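PDB 3PRL: NADP-dependent glyceraldehyde-3-phosphate dehydrogenase from Bacillus halodurans, which probably oxidises glyceraldehyde 3-phosphate directly to 3-phosphoglycerate without phosphorylation, using NADP+ as the electron acceptor, as a member of the aldehyde dehydrogenase family. Local coordinates for residues D[153-158]-D[180-185]; D[233-238]-D[252-257]; D[266-271]-D[417-422]. One frame throughout, in Å; residues are numbered along the deposited sequence.

In the fold
Contacts 1 and 2 lie side by side in one mixed sheet, their centres 10 Å apart, because strand 144-159 of contact 1 pairs with strand 234-238 of contact 2; Leu-157 N meets Met-234 O at 2.9 Å across that seam. Each closes a beta-alpha-beta unit of the nucleotide-binding part of the aldehyde dehydrogenase fold, and residues known to bind NADP+ lie close to both. Contact 3 belongs to a second mixed sheet, its centre 43 Å from that of contact 1 and 37 Å from that of contact 2. The three follow in series along the chain, and strand 256-259 is succeeded by strand 264-268, so the chain passes here from the coenzyme-binding domain into the catalytic domain.

Contact 1: residues D[153-158]-D[180-185]; sequences LGVVLA and GNTVVF
Leu-153 and Gly-154 both turn their backbone N-H groups to the side-chain oxygen of Asn-181. Gly-154 N makes the sounder bond, 2.9 Å from OD1 of Asn-181 and bent only to 163°; that from Leu-153 N is weak and strongly bent. The Asn-181 side chain reaches this bend with CG anti to its own carbonyl carbon (chi1 -61°), while its ND2 is bonded to the backbone oxygens of Met-473 and Ala-176. An alanine here would remove the amide, and the two N-H groups would probably lose their shared acceptor while those two carbonyls lost their donor. Parallel pairing then begins, Gly-154 O accepting from Thr-182 N at 2.9 Å. Val-155 sends its two methyls different ways: CG2 sits 3.3 Å from Thr-182 OG1, itself bonded to Ala-58 O, and CG1 rests 3.8 Å from CG2 of Val-184. Val-156 is bonded through both its backbone N-H and its C=O, N to Thr-182 O (2.7 Å, almost straight at 175°) and O to Val-184 N. Leu-157 lays CD1 against CG1 of Val-184, 3.8 Å away, on the same face as Val-155. Ala-158 N donates to Val-184 O, the pairing runs on to Lys-186, and Ala-158 O lies at the edge of the Phe-185 ring. Strands 144-159 and 182-186 lead to residues that bind NADP+, Ser-160, touched by Phe-185, and Lys-186. They are two arms of a beta-alpha-beta unit: helix 167-178 packs on the Ala-158, Val-183 and Phe-185 face, helix 48-65 on the Val-155, Thr-182 and Val-184 face, and strand 234-238 pairs with the far edge of strand 144-159.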
loop_
_atom_site.group_PDB
_atom_site.type_symbol
_atom_site.label_atom_id
_atom_site.label_comp_id
_atom_site.label_asym_id
_atom_site.label_seq_id
_atom_site.Cartn_x
_atom_site.Cartn_y
_atom_site.Cartn_z
ATOM N N LEU D 153 6.726 17.767 9.977
ATOM C CA LEU D 153 8.088 18.287 10.050
ATOM C C LEU D 153 8.194 19.488 11.019
ATOM O O LEU D 153 9.228 19.658 11.670
ATOM C CB LEU D 153 8.610 18.664 8.646
ATOM C CG LEU D 153 8.610 17.635 7.506
ATOM C CD1 LEU D 153 8.532 18.343 6.154
ATOM C CD2 LEU D 153 9.845 16.704 7.545
ATOM N N GLY D 154 7.130 20.295 11.132
ATOM C CA GLY D 154 7.171 21.525 11.949
ATOM C C GLY D 154 6.413 22.737 11.398
ATOM O O GLY D 154 5.200 22.704 11.247
ATOM N N VAL D 155 7.135 23.825 11.142
ATOM C CA VAL D 155 6.563 25.002 10.496
ATOM C C VAL D 155 6.904 24.971 9.012
ATOM O O VAL D 155 8.084 24.882 8.639
ATOM C CB VAL D 155 7.076 26.330 11.142
ATOM C CG1 VAL D 155 6.470 27.531 10.445
ATOM C CG2 VAL D 155 6.727 26.381 12.622
ATOM N N VAL D 156 5.876 25.030 8.171
ATOM C CA VAL D 156 6.038 24.954 6.711
ATOM C C VAL D 156 5.874 26.323 6.096
ATOM O O VAL D 156 4.898 27.027 6.381
ATOM C CB VAL D 156 5.043 23.916 6.059
ATOM C CG1 VAL D 156 4.954 24.050 4.540
ATOM C CG2 VAL D 156 5.454 22.482 6.423
ATOM N N LEU D 157 6.840 26.708 5.261
ATOM C CA LEU D 157 6.752 27.963 4.522
ATOM C C LEU D 157 6.144 27.690 3.164
ATOM O O LEU D 157 6.700 26.923 2.373
ATOM C CB LEU D 157 8.129 28.632 4.372
ATOM C CG LEU D 157 8.080 29.945 3.558
ATOM C CD1 LEU D 157 7.558 31.091 4.403
ATOM C CD2 LEU D 157 9.427 30.291 2.963
ATOM N N ALA D 158 4.979 28.288 2.937
ATOM C CA ALA D 158 4.235 28.160 1.694
ATOM C C ALA D 158 4.293 29.489 0.979
ATOM O O ALA D 158 3.874 30.526 1.529
ATOM C CB ALA D 158 2.784 27.783 1.965
ATOM N N GLY D 180 -0.419 18.081 10.615
ATOM C CA GLY D 180 0.010 18.518 11.931
ATOM C C GLY D 180 1.162 19.492 11.963
ATOM O O GLY D 180 1.743 19.728 13.023
ATOM N N ASN D 181 1.490 20.057 10.801
ATOM C CA ASN D 181 2.462 21.158 10.687
ATOM C C ASN D 181 1.729 22.469 10.943
ATOM O O ASN D 181 0.515 22.487 10.994
ATOM C CB ASN D 181 3.071 21.185 9.278
ATOM C CG ASN D 181 3.830 19.903 8.939
ATOM O OD1 ASN D 181 5.002 19.770 9.284
ATOM N ND2 ASN D 181 3.160 18.958 8.250
ATOM N N THR D 182 2.476 23.560 11.120
ATOM C CA THR D 182 1.897 24.902 11.061
ATOM C C THR D 182 2.432 25.634 9.820
ATOM O O THR D 182 3.358 25.152 9.161
ATOM C CB THR D 182 2.092 25.689 12.375
ATOM O OG1 THR D 182 3.489 25.782 12.692
ATOM C CG2 THR D 182 1.366 24.982 13.510
ATOM N N VAL D 183 1.820 26.768 9.481
ATOM C CA VAL D 183 2.154 27.453 8.241
ATOM C C VAL D 183 2.522 28.921 8.421
ATOM O O VAL D 183 1.831 29.703 9.096
ATOM C CB VAL D 183 1.059 27.289 7.153
ATOM C CG1 VAL D 183 1.384 28.123 5.941
ATOM C CG2 VAL D 183 0.906 25.831 6.726
ATOM N N VAL D 184 3.644 29.281 7.811
ATOM C CA VAL D 184 3.910 30.669 7.470
ATOM C C VAL D 184 3.577 30.824 5.988
ATOM O O VAL D 184 4.197 30.179 5.138
ATOM C CB VAL D 184 5.355 31.066 7.806
ATOM C CG1 VAL D 184 5.644 32.479 7.338
ATOM C CG2 VAL D 184 5.552 30.981 9.292
ATOM N N PHE D 185 2.543 31.618 5.707
ATOM C CA PHE D 185 2.017 31.830 4.357
ATOM C C PHE D 185 2.469 33.172 3.765
ATOM O O PHE D 185 2.144 34.241 4.300
ATOM C CB PHE D 185 0.483 31.770 4.364
ATOM C CG PHE D 185 -0.167 32.035 3.000
ATOM C CD1 PHE D 185 0.397 31.528 1.819
ATOM C CD2 PHE D 185 -1.355 32.771 2.906
ATOM C CE1 PHE D 185 -0.173 31.765 0.574
ATOM C CE2 PHE D 185 -1.953 32.999 1.656
ATOM C CZ PHE D 185 -1.362 32.496 0.486
#

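Contact 2: residues D[233-238]-D[252-257]; sequences DMITFT and KMIPVV
Ile-235 and Ile-254 meet obliquely through their longer branches, CG1 of Ile-235 lying 3.6 Å from CD1 of Ile-254. The torsion of Ile-254 explains the reach: its CG1 stands between the backbone N and the carbonyl carbon (chi1 74°), and the chain then runs on extended, bringing CD1 to within 3.7 Å of Met-234 N. CB of Ile-235 also faces Val-256 CG1, at 4.0 Å. Met-234 behaves differently. Its chain bends at chi2, passes square across Pro-255, and ends with CE 3.9 Å from Val-257 CG2. Thr-236 and Val-257 instead run alongside each other in the same direction, with OG1 of Thr-236 against CG1 of Val-257; this hydroxyl is buried and finds no polar partner in the model. Between these two layers of side chains runs the parallel pairing of a beta-alpha-beta unit, strand 234-238, helix 241-250 and strand 256-259, with Ile-247 of the helix packing on Ile-235, Phe-237 and Val-256. Ile-235 uses its own N-H and C=O, N to Pro-255 O and O to Val-257 N (2.8 Å, 175° at hydrogen). Phe-237 N donates to Val-257 O at 2.9 Å. Ahead of the paired strands, the CD atom of Pro-255 comes 3.1 Å from Asp-233 O. Phe-237 touches Thr-243, which binds NADP+, and Val-257 stands two residues before Glu-259, the predicted active-site residue.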
loop_
_atom_site.group_PDB
_atom_site.type_symbol
_atom_site.label_atom_id
_atom_site.label_comp_id
_atom_site.label_asym_id
_atom_site.label_seq_id
_atom_site.Cartn_x
_atom_site.Cartn_y
_atom_site.Cartn_z
ATOM N N ASP D 233 11.210 24.457 8.628
ATOM C CA ASP D 233 11.565 23.057 8.547
ATOM C C ASP D 233 11.195 22.477 7.192
ATOM O O ASP D 233 11.457 21.319 6.942
ATOM C CB ASP D 233 10.871 22.278 9.673
ATOM C CG ASP D 233 11.074 22.928 11.027
ATOM O OD1 ASP D 233 12.167 22.759 11.608
ATOM O OD2 ASP D 233 10.149 23.634 11.506
ATOM N N MET D 234 10.572 23.286 6.329
ATOM C CA MET D 234 10.185 22.865 4.985
ATOM C C MET D 234 9.726 24.044 4.132
ATOM O O MET D 234 8.959 24.907 4.610
ATOM C CB MET D 234 9.059 21.813 5.069
ATOM C CG MET D 234 8.778 21.034 3.783
ATOM S SD MET D 234 7.393 21.646 2.789
ATOM C CE MET D 234 7.357 20.310 1.597
ATOM N N ILE D 235 10.176 24.067 2.872
ATOM C CA ILE D 235 9.722 25.066 1.898
ATOM C C ILE D 235 8.971 24.439 0.724
ATOM O O ILE D 235 9.455 23.489 0.124
ATOM C CB ILE D 235 10.899 25.948 1.314
ATOM C CG1 ILE D 235 11.730 26.579 2.424
ATOM C CG2 ILE D 235 10.369 27.035 0.351
ATOM C CD1 ILE D 235 10.981 27.517 3.265
ATOM N N THR D 236 7.796 24.985 0.404
ATOM C CA THR D 236 7.094 24.638 -0.841
ATOM C C THR D 236 6.731 25.863 -1.678
ATOM O O THR D 236 6.005 26.760 -1.237
ATOM C CB THR D 236 5.867 23.759 -0.588
ATOM O OG1 THR D 236 5.213 23.506 -1.830
ATOM C CG2 THR D 236 4.898 24.418 0.414
ATOM N N PHE D 237 7.223 25.884 -2.909
ATOM C CA PHE D 237 7.183 27.111 -3.686
ATOM C C PHE D 237 6.751 26.870 -5.115
ATOM O O PHE D 237 7.232 25.946 -5.795
ATOM C CB PHE D 237 8.562 27.791 -3.619
ATOM C CG PHE D 237 8.778 28.881 -4.640
ATOM C CD1 PHE D 237 8.530 30.211 -4.321
ATOM C CD2 PHE D 237 9.263 28.577 -5.905
ATOM C CE1 PHE D 237 8.749 31.231 -5.264
ATOM C CE2 PHE D 237 9.475 29.577 -6.850
ATOM C CZ PHE D 237 9.225 30.907 -6.524
ATOM N N THR D 238 5.838 27.732 -5.563
ATOM C CA THR D 238 5.443 27.783 -6.948
ATOM C C THR D 238 5.732 29.185 -7.459
ATOM O O THR D 238 5.363 30.172 -6.815
ATOM C CB THR D 238 3.953 27.476 -7.115
ATOM O OG1 THR D 238 3.677 26.175 -6.596
ATOM C CG2 THR D 238 3.564 27.532 -8.557
ATOM N N LYS D 252 19.163 25.733 3.397
ATOM C CA LYS D 252 19.957 24.554 3.727
ATOM C C LYS D 252 19.264 23.720 4.791
ATOM O O LYS D 252 18.446 24.235 5.568
ATOM C CB LYS D 252 21.395 24.915 4.132
ATOM C CG LYS D 252 21.611 25.481 5.544
ATOM C CD LYS D 252 23.070 25.213 5.979
ATOM C CE LYS D 252 23.431 25.854 7.322
ATOM N NZ LYS D 252 22.941 25.074 8.495
ATOM N N MET D 253 19.586 22.427 4.780
ATOM C CA MET D 253 19.204 21.450 5.808
ATOM C C MET D 253 17.717 21.160 5.937
ATOM O O MET D 253 17.290 20.542 6.931
ATOM C CB MET D 253 19.787 21.808 7.171
ATOM C CG MET D 253 21.270 21.636 7.249
ATOM S SD MET D 253 21.933 19.963 7.015
ATOM C CE MET D 253 20.876 18.926 8.053
ATOM N N ILE D 254 16.939 21.563 4.934
ATOM C CA ILE D 254 15.506 21.282 4.938
ATOM C C ILE D 254 14.979 20.793 3.593
ATOM O O ILE D 254 15.623 20.978 2.553
ATOM C CB ILE D 254 14.686 22.494 5.466
ATOM C CG1 ILE D 254 14.619 23.618 4.420
ATOM C CG2 ILE D 254 15.242 22.980 6.817
ATOM C CD1 ILE D 254 13.666 24.748 4.799
ATOM N N PRO D 255 13.815 20.139 3.607
ATOM C CA PRO D 255 13.239 19.739 2.324
ATOM C C PRO D 255 12.724 20.961 1.582
ATOM O O PRO D 255 12.165 21.861 2.211
ATOM C CB PRO D 255 12.074 18.836 2.727
ATOM C CG PRO D 255 12.227 18.596 4.221
ATOM C CD PRO D 255 13.008 19.688 4.763
ATOM N N VAL D 256 12.924 20.985 0.263
ATOM C CA VAL D 256 12.455 22.069 -0.581
ATOM C C VAL D 256 11.754 21.524 -1.823
ATOM O O VAL D 256 12.341 20.798 -2.619
ATOM C CB VAL D 256 13.587 23.071 -0.978
ATOM C CG1 VAL D 256 12.996 24.281 -1.699
ATOM C CG2 VAL D 256 14.331 23.537 0.254
ATOM N N VAL D 257 10.482 21.888 -1.948
ATOM C CA VAL D 257 9.632 21.462 -3.041
ATOM C C VAL D 257 9.389 22.687 -3.942
ATOM O O VAL D 257 9.034 23.754 -3.466
ATOM C CB VAL D 257 8.322 20.823 -2.494
ATOM C CG1 VAL D 257 7.209 20.782 -3.536
ATOM C CG2 VAL D 257 8.605 19.402 -1.966
#

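Contact 3: residues D[266-271]-D[417-422]; sequences AIVLDD and SIFTKD
Asp-271 buries the greatest area here, its carboxylate folded back over the turn that follows strand 415-419. With CG between its backbone N and carbonyl carbon (chi1 58°), the side chain slants across Thr-420 and sets OD1 3.0 Å from that residue's CG2 methyl. Its other oxygen, OD2, lies 3.4 Å from CB of Asp-422, and the two carboxylate planes stand nearly perpendicular, 83° apart. The charge of OD1 is met by a salt bridge to Arg-425, in the helix that Asp-422 caps at its N-terminus.

Phe-419, next in buried area, belongs to the regular part of the pairing. The ring turns an edge to the carbonyl oxygen of Ile-267, which lies in the ring plane 3.3 Å from CD2. That same oxygen accepts the backbone N-H of Phe-419 at 2.6 Å, and Phe-419 O in turn receives Leu-269 N. Val-268 CG1 approaches CB of Phe-419, while Thr-277 and Ile-281 of helix 274-286 pack on this face.

Ile-267 projects from the other face, running alongside Ile-418 with their CD1 methyls 3.6 Å apart. Its N-H bonds to Ser-417 O at 2.8 Å. Strands 264-268 and 415-419 are therefore parallel neighbours, flanked by strands 296-302 and 437-440, in the mixed sheet of the aldehyde dehydrogenase catalytic domain; this is structural packing, away from Glu-259 and the coenzyme-binding residues.

Two chemistries divide the contact: mainly apolar side chains line both faces of the paired strands, Ser-417 being the exception with OG bonded to Ala-442 O, whereas acidic groups gather just beyond them. Asp-271 and Asp-422, with OD2 atoms 4.7 Å apart, would probably repel each other, and Arg-425 is likely to offset that repulsion through its salt bridge to Asp-271 and a long, weak pairing with Asp-422.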
loop_
_atom_site.group_PDB
_atom_site.type_symbol
_atom_site.label_atom_id
_atom_site.label_comp_id
_atom_site.label_asym_id
_atom_site.label_seq_id
_atom_site.Cartn_x
_atom_site.Cartn_y
_atom_site.Cartn_z
ATOM N N ALA D 266 3.668 20.142 -27.663
ATOM C CA ALA D 266 2.610 19.343 -28.230
ATOM C C ALA D 266 3.257 18.635 -29.404
ATOM O O ALA D 266 3.846 19.275 -30.269
ATOM C CB ALA D 266 1.481 20.218 -28.691
ATOM N N ILE D 267 3.179 17.311 -29.404
ATOM C CA ILE D 267 3.702 16.529 -30.519
ATOM C C ILE D 267 2.526 15.987 -31.317
ATOM O O ILE D 267 1.650 15.321 -30.756
ATOM C CB ILE D 267 4.628 15.402 -30.022
ATOM C CG1 ILE D 267 5.749 16.015 -29.157
ATOM C CG2 ILE D 267 5.166 14.597 -31.197
ATOM C CD1 ILE D 267 6.789 15.037 -28.627
ATOM N N VAL D 268 2.503 16.309 -32.613
ATOM C CA VAL D 268 1.432 15.900 -33.520
ATOM C C VAL D 268 2.004 15.054 -34.672
ATOM O O VAL D 268 2.704 15.567 -35.547
ATOM C CB VAL D 268 0.649 17.127 -34.054
ATOM C CG1 VAL D 268 -0.728 16.717 -34.529
ATOM C CG2 VAL D 268 0.520 18.213 -32.975
ATOM N N LEU D 269 1.741 13.746 -34.632
ATOM C CA LEU D 269 2.183 12.822 -35.682
ATOM C C LEU D 269 1.157 12.711 -36.817
ATOM O O LEU D 269 0.046 13.215 -36.697
ATOM C CB LEU D 269 2.509 11.436 -35.100
ATOM C CG LEU D 269 3.661 11.340 -34.093
ATOM C CD1 LEU D 269 3.875 9.897 -33.617
ATOM C CD2 LEU D 269 4.950 11.935 -34.662
ATOM N N ASP D 270 1.550 12.054 -37.910
ATOM C CA ASP D 270 0.733 11.936 -39.137
ATOM C C ASP D 270 -0.684 11.365 -38.928
ATOM O O ASP D 270 -1.655 11.863 -39.515
ATOM C CB ASP D 270 1.521 11.146 -40.205
ATOM C CG ASP D 270 0.633 10.452 -41.242
ATOM O OD1 ASP D 270 -0.515 10.884 -41.493
ATOM O OD2 ASP D 270 1.114 9.460 -41.837
ATOM N N ASP D 271 -0.790 10.328 -38.103
ATOM C CA ASP D 271 -2.053 9.648 -37.866
ATOM C C ASP D 271 -2.829 10.245 -36.681
ATOM O O ASP D 271 -3.260 9.523 -35.785
ATOM C CB ASP D 271 -1.805 8.144 -37.659
ATOM C CG ASP D 271 -0.847 7.857 -36.508
ATOM O OD1 ASP D 271 -0.050 8.751 -36.159
ATOM O OD2 ASP D 271 -0.889 6.735 -35.958
ATOM N N SER D 417 2.421 16.669 -24.381
ATOM C CA SER D 417 1.353 15.959 -25.089
ATOM C C SER D 417 1.877 15.214 -26.333
ATOM O O SER D 417 2.707 15.761 -27.066
ATOM C CB SER D 417 0.275 16.950 -25.533
ATOM O OG SER D 417 -0.217 17.735 -24.464
ATOM N N ILE D 418 1.405 13.979 -26.556
ATOM C CA ILE D 418 1.594 13.280 -27.836
ATOM C C ILE D 418 0.229 13.056 -28.495
ATOM O O ILE D 418 -0.722 12.603 -27.840
ATOM C CB ILE D 418 2.320 11.888 -27.703
ATOM C CG1 ILE D 418 3.392 11.881 -26.601
ATOM C CG2 ILE D 418 2.893 11.418 -29.067
ATOM C CD1 ILE D 418 4.544 12.843 -26.821
ATOM N N PHE D 419 0.137 13.376 -29.785
ATOM C CA PHE D 419 -1.092 13.219 -30.554
ATOM C C PHE D 419 -0.940 12.222 -31.720
ATOM O O PHE D 419 -0.089 12.392 -32.607
ATOM C CB PHE D 419 -1.573 14.580 -31.042
ATOM C CG PHE D 419 -2.047 15.492 -29.935
ATOM C CD1 PHE D 419 -3.367 15.444 -29.494
ATOM C CD2 PHE D 419 -1.174 16.412 -29.348
ATOM C CE1 PHE D 419 -3.820 16.296 -28.476
ATOM C CE2 PHE D 419 -1.607 17.264 -28.323
ATOM C CZ PHE D 419 -2.937 17.200 -27.886
ATOM N N THR D 420 -1.764 11.176 -31.686
ATOM C CA THR D 420 -1.590 9.973 -32.510
ATOM C C THR D 420 -2.809 9.082 -32.321
ATOM O O THR D 420 -3.465 9.138 -31.281
ATOM C CB THR D 420 -0.402 9.114 -32.013
ATOM O OG1 THR D 420 0.539 9.926 -31.302
ATOM C CG2 THR D 420 0.292 8.413 -33.161
ATOM N N LYS D 421 -3.106 8.251 -33.308
ATOM C CA LYS D 421 -4.073 7.177 -33.113
ATOM C C LYS D 421 -3.339 5.919 -32.666
ATOM O O LYS D 421 -3.956 4.977 -32.173
ATOM C CB LYS D 421 -4.872 6.890 -34.388
ATOM C CG LYS D 421 -5.475 8.120 -35.059
ATOM C CD LYS D 421 -6.695 8.666 -34.346
ATOM C CE LYS D 421 -7.614 9.345 -35.357
ATOM N NZ LYS D 421 -9.013 9.414 -34.869
ATOM N N ASP D 422 -2.019 5.921 -32.844
ATOM C CA ASP D 422 -1.175 4.785 -32.490
ATOM C C ASP D 422 -0.756 4.854 -31.017
ATOM O O ASP D 422 0.346 5.323 -30.698
ATOM C CB ASP D 422 0.056 4.743 -33.400
ATOM C CG ASP D 422 0.811 3.433 -33.303
ATOM O OD1 ASP D 422 0.722 2.749 -32.256
ATOM O OD2 ASP D 422 1.500 3.089 -34.281
#